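Local atomic coordinates of RNA-binding protein Unr (Drosophila melanogaster, PDB entry 4QQB), a protein that binds RNA through its canonical cold-shock domains, regulating dosage compensation in both sexes and, through the first of them, associating with the msl-2 3'-UTR. Residues Thr5-Ile11 and Gly47-Glu53. Numbering follows the deposited sequence.
Sequences TRETGII and GDPVEFE
Glu7 and Phe52 face each other as a hydrogen-bonded antiparallel pair: Glu7 N gives a nearly straight bond to Phe52 O (2.7 Å), and Phe52 N returns one to Glu7 O (2.8 Å). Gly9 and Val50 repeat the pattern two residues on, with Gly9 N to Val50 O at 2.8 Å. Beyond the bridged pairs, Ile11 N bonds to Asp48 O, and Gly47 N, in the loop leading into the strand, bonds to Ile11 O. Pro49, which has no N-H to give, fits the non-hydrogen-bonded pair with Ile10.

Among side chains, Phe52 dominates the inner face. With chi1 at 61°, its CG sits between its own backbone N and carbonyl carbon, and the ring swings across to the other strand. Glu7 O lies above one ring face, toward the rim, while Gly9 CA meets the edge in plane; Phe52 CE2 comes 3.5 Å from Gly9 N. Glycine suits this spot, since a CB here would probably come too close to Phe52 CE2. The methylene CG of Glu7 packs on Phe52 CE1 (3.7 Å), its carboxylate turned only 20° from the ring plane and salt-bridged to Arg26. Ile11 CD1 extends this apolar layer onto Val50 CG1 (4.1 Å). An alanine in place of Phe52 would probably open a gap beside Gly9 and leave Glu7 CG without its apolar partner.

Glu51, on the face with Thr8, Ile10 and Pro49, is crossed at about a right angle by Arg6, whose guanidinium lays one face over the backbone at Glu51 and Phe52; Arg6 NH2 stays 4.1 Å from Glu51 OE2, opposite charges too far apart for a salt bridge.

Strands 7-14 and 49-56 are neighbours in the antiparallel sheet, flanked by 18-23 and 63-70, as in the OB-fold cold-shock domain, here CSD1 of Unr.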
ATOM      1  N   THR E   5     -17.340   2.971 -29.101  1.00139.59           N
ATOM      2  CA  THR E   5     -17.323   4.317 -29.699  1.00126.99           C
ATOM      3  C   THR E   5     -15.981   5.056 -29.482  1.00120.44           C
ATOM      4  O   THR E   5     -15.803   5.799 -28.512  1.00117.63           O
ATOM      5  CB  THR E   5     -18.541   5.162 -29.230  1.00121.00           C
ATOM      6  OG1 THR E   5     -18.403   6.512 -29.684  1.00115.31           O
ATOM      7  CG2 THR E   5     -18.716   5.147 -27.700  1.00119.91           C
ATOM      8  N   ARG E   6     -15.051   4.847 -30.414  1.00110.65           N
ATOM      9  CA  ARG E   6     -13.692   5.392 -30.322  1.00104.24           C
ATOM     10  C   ARG E   6     -13.595   6.788 -30.944  1.00102.23           C
ATOM     11  O   ARG E   6     -14.300   7.098 -31.899  1.00103.91           O
ATOM     12  CB  ARG E   6     -12.708   4.461 -31.030  1.00 99.36           C
ATOM     13  CG  ARG E   6     -12.770   3.012 -30.575  1.00 99.42           C
ATOM     14  CD  ARG E   6     -11.753   2.708 -29.491  1.00102.53           C
ATOM     15  NE  ARG E   6     -10.394   2.633 -30.028  1.00106.30           N
ATOM     16  CZ  ARG E   6      -9.345   2.105 -29.393  1.00108.42           C
ATOM     17  NH1 ARG E   6      -9.473   1.581 -28.180  1.00112.48           N
ATOM     18  NH2 ARG E   6      -8.153   2.094 -29.978  1.00108.28           N
ATOM     19  N   GLU E   7     -12.719   7.624 -30.391  1.00101.39           N
ATOM     20  CA  GLU E   7     -12.424   8.941 -30.961  1.00 98.97           C
ATOM     21  C   GLU E   7     -10.916   9.231 -30.886  1.00 95.95           C
ATOM     22  O   GLU E   7     -10.138   8.374 -30.450  1.00 89.63           O
ATOM     23  CB  GLU E   7     -13.268  10.038 -30.289  1.00101.74           C
ATOM     24  CG  GLU E   7     -13.144  10.156 -28.775  1.00104.93           C
ATOM     25  CD  GLU E   7     -13.611  11.513 -28.255  1.00110.02           C
ATOM     26  OE1 GLU E   7     -13.113  12.552 -28.755  1.00114.07           O
ATOM     27  OE2 GLU E   7     -14.466  11.547 -27.341  1.00105.52           O
ATOM     28  N   THR E   8     -10.507  10.423 -31.323  1.00 93.26           N
ATOM     29  CA  THR E   8      -9.088  10.740 -31.490  1.00 91.88           C
ATOM     30  C   THR E   8      -8.645  11.979 -30.713  1.00 93.69           C
ATOM     31  O   THR E   8      -9.454  12.857 -30.376  1.00 92.18           O
ATOM     32  CB  THR E   8      -8.747  10.973 -32.971  1.00 90.92           C
ATOM     33  OG1 THR E   8      -9.327  12.206 -33.410  1.00 92.21           O
ATOM     34  CG2 THR E   8      -9.273   9.837 -33.832  1.00 91.05           C
ATOM     35  N   GLY E   9      -7.340  12.038 -30.454  1.00 93.42           N
ATOM     36  CA  GLY E   9      -6.737  13.152 -29.723  1.00 92.77           C
ATOM     37  C   GLY E   9      -5.218  13.176 -29.809  1.00 91.49           C
ATOM     38  O   GLY E   9      -4.595  12.248 -30.338  1.00 88.69           O
ATOM     39  N   ILE E  10      -4.626  14.249 -29.285  1.00 89.86           N
ATOM     40  CA  ILE E  10      -3.173  14.422 -29.277  1.00 91.53           C
ATOM     41  C   ILE E  10      -2.661  14.411 -27.840  1.00 86.29           C
ATOM     42  O   ILE E  10      -3.309  14.962 -26.944  1.00 87.60           O
ATOM     43  CB  ILE E  10      -2.745  15.773 -29.906  1.00 98.49           C
ATOM     44  CG1 ILE E  10      -3.627  16.158 -31.108  1.00103.42           C
ATOM     45  CG2 ILE E  10      -1.268  15.740 -30.293  1.00 97.82           C
ATOM     46  CD1 ILE E  10      -3.567  15.194 -32.273  1.00108.06           C
ATOM     47  N   ILE E  11      -1.488  13.815 -27.633  1.00 77.96           N
ATOM     48  CA  ILE E  11      -0.830  13.824 -26.323  1.00 75.26           C
ATOM     49  C   ILE E  11      -0.412  15.257 -25.943  1.00 74.27           C
ATOM     50  O   ILE E  11       0.397  15.886 -26.618  1.00 72.54           O
ATOM     51  CB  ILE E  11       0.415  12.904 -26.298  1.00 75.63           C
ATOM     52  CG1 ILE E  11       0.050  11.448 -26.638  1.00 75.01           C
ATOM     53  CG2 ILE E  11       1.112  12.969 -24.944  1.00 74.34           C
ATOM     54  CD1 ILE E  11      -0.777  10.736 -25.595  1.00 77.45           C
ATOM     55  N   GLY E  47       2.704  15.232 -28.483  1.00 91.34           N
ATOM     56  CA  GLY E  47       2.427  15.441 -29.901  1.00 91.90           C
ATOM     57  C   GLY E  47       1.988  14.194 -30.648  1.00 93.05           C
ATOM     58  O   GLY E  47       1.360  14.301 -31.699  1.00 89.29           O
ATOM     59  N   ASP E  48       2.317  13.012 -30.126  1.00 94.42           N
ATOM     60  CA  ASP E  48       1.854  11.764 -30.735  1.00 96.27           C
ATOM     61  C   ASP E  48       0.322  11.733 -30.809  1.00100.32           C
ATOM     62  O   ASP E  48      -0.356  12.145 -29.869  1.00 99.70           O
ATOM     63  CB  ASP E  48       2.362  10.546 -29.960  1.00 96.33           C
ATOM     64  CG  ASP E  48       3.834  10.263 -30.208  1.00102.09           C
ATOM     65  OD1 ASP E  48       4.281  10.348 -31.371  1.00107.55           O
ATOM     66  OD2 ASP E  48       4.549   9.935 -29.238  1.00105.31           O
ATOM     67  N   PRO E  49      -0.228  11.267 -31.942  1.00108.20           N
ATOM     68  CA  PRO E  49      -1.679  11.189 -32.080  1.00105.57           C
ATOM     69  C   PRO E  49      -2.211   9.852 -31.576  1.00100.11           C
ATOM     70  O   PRO E  49      -1.562   8.819 -31.778  1.00 97.88           O
ATOM     71  CB  PRO E  49      -1.882  11.323 -33.589  1.00107.31           C
ATOM     72  CG  PRO E  49      -0.655  10.715 -34.185  1.00108.82           C
ATOM     73  CD  PRO E  49       0.458  10.841 -33.177  1.00109.85           C
ATOM     74  N   VAL E  50      -3.381   9.876 -30.935  1.00 95.77           N
ATOM     75  CA  VAL E  50      -3.949   8.677 -30.305  1.00 89.37           C
ATOM     76  C   VAL E  50      -5.459   8.523 -30.489  1.00 90.59           C
ATOM     77  O   VAL E  50      -6.194   9.511 -30.652  1.00 79.45           O
ATOM     78  CB  VAL E  50      -3.650   8.643 -28.793  1.00 86.75           C
ATOM     79  CG1 VAL E  50      -2.187   8.315 -28.547  1.00 88.18           C
ATOM     80  CG2 VAL E  50      -4.022   9.965 -28.134  1.00 87.44           C
ATOM     81  N   GLU E  51      -5.895   7.261 -30.450  1.00 97.39           N
ATOM     82  CA  GLU E  51      -7.306   6.880 -30.518  1.00102.69           C
ATOM     83  C   GLU E  51      -7.705   6.192 -29.216  1.00101.52           C
ATOM     84  O   GLU E  51      -6.953   5.378 -28.671  1.00100.54           O
ATOM     85  CB  GLU E  51      -7.552   5.936 -31.696  1.00111.40           C
ATOM     86  CG  GLU E  51      -9.025   5.703 -32.010  1.00118.57           C
ATOM     87  CD  GLU E  51      -9.239   4.923 -33.294  1.00124.46           C
ATOM     88  OE1 GLU E  51     -10.237   5.204 -34.001  1.00128.29           O
ATOM     89  OE2 GLU E  51      -8.409   4.037 -33.600  1.00124.93           O
ATOM     90  N   PHE E  52      -8.904   6.505 -28.737  1.00 98.73           N
ATOM     91  CA  PHE E  52      -9.328   6.107 -27.399  1.00 96.37           C
ATOM     92  C   PHE E  52     -10.835   6.249 -27.251  1.00 97.92           C
ATOM     93  O   PHE E  52     -11.487   6.918 -28.051  1.00 95.30           O
ATOM     94  CB  PHE E  52      -8.665   7.024 -26.371  1.00 92.13           C
ATOM     95  CG  PHE E  52      -9.040   8.469 -26.543  1.00 85.93           C
ATOM     96  CD1 PHE E  52     -10.182   8.983 -25.947  1.00 83.38           C
ATOM     97  CD2 PHE E  52      -8.276   9.303 -27.337  1.00 82.95           C
ATOM     98  CE1 PHE E  52     -10.540  10.309 -26.124  1.00 81.03           C
ATOM     99  CE2 PHE E  52      -8.630  10.627 -27.520  1.00 80.73           C
ATOM    100  CZ  PHE E  52      -9.762  11.133 -26.911  1.00 80.11           C
ATOM    101  N   GLU E  53     -11.373   5.647 -26.198  1.00102.94           N
ATOM    102  CA  GLU E  53     -12.771   5.834 -25.835  1.00101.49           C
ATOM    103  C   GLU E  53     -12.834   6.709 -24.591  1.00 94.29           C
ATOM    104  O   GLU E  53     -12.155   6.427 -23.604  1.00 84.00           O
ATOM    105  CB  GLU E  53     -13.433   4.481 -25.560  1.00106.31           C
ATOM    106  CG  GLU E  53     -14.924   4.572 -25.252  1.00109.98           C
ATOM    107  CD  GLU E  53     -15.555   3.227 -24.927  1.00109.58           C
ATOM    108  OE1 GLU E  53     -14.888   2.371 -24.299  1.00103.68           O
ATOM    109  OE2 GLU E  53     -16.733   3.035 -25.293  1.00110.76           O
TER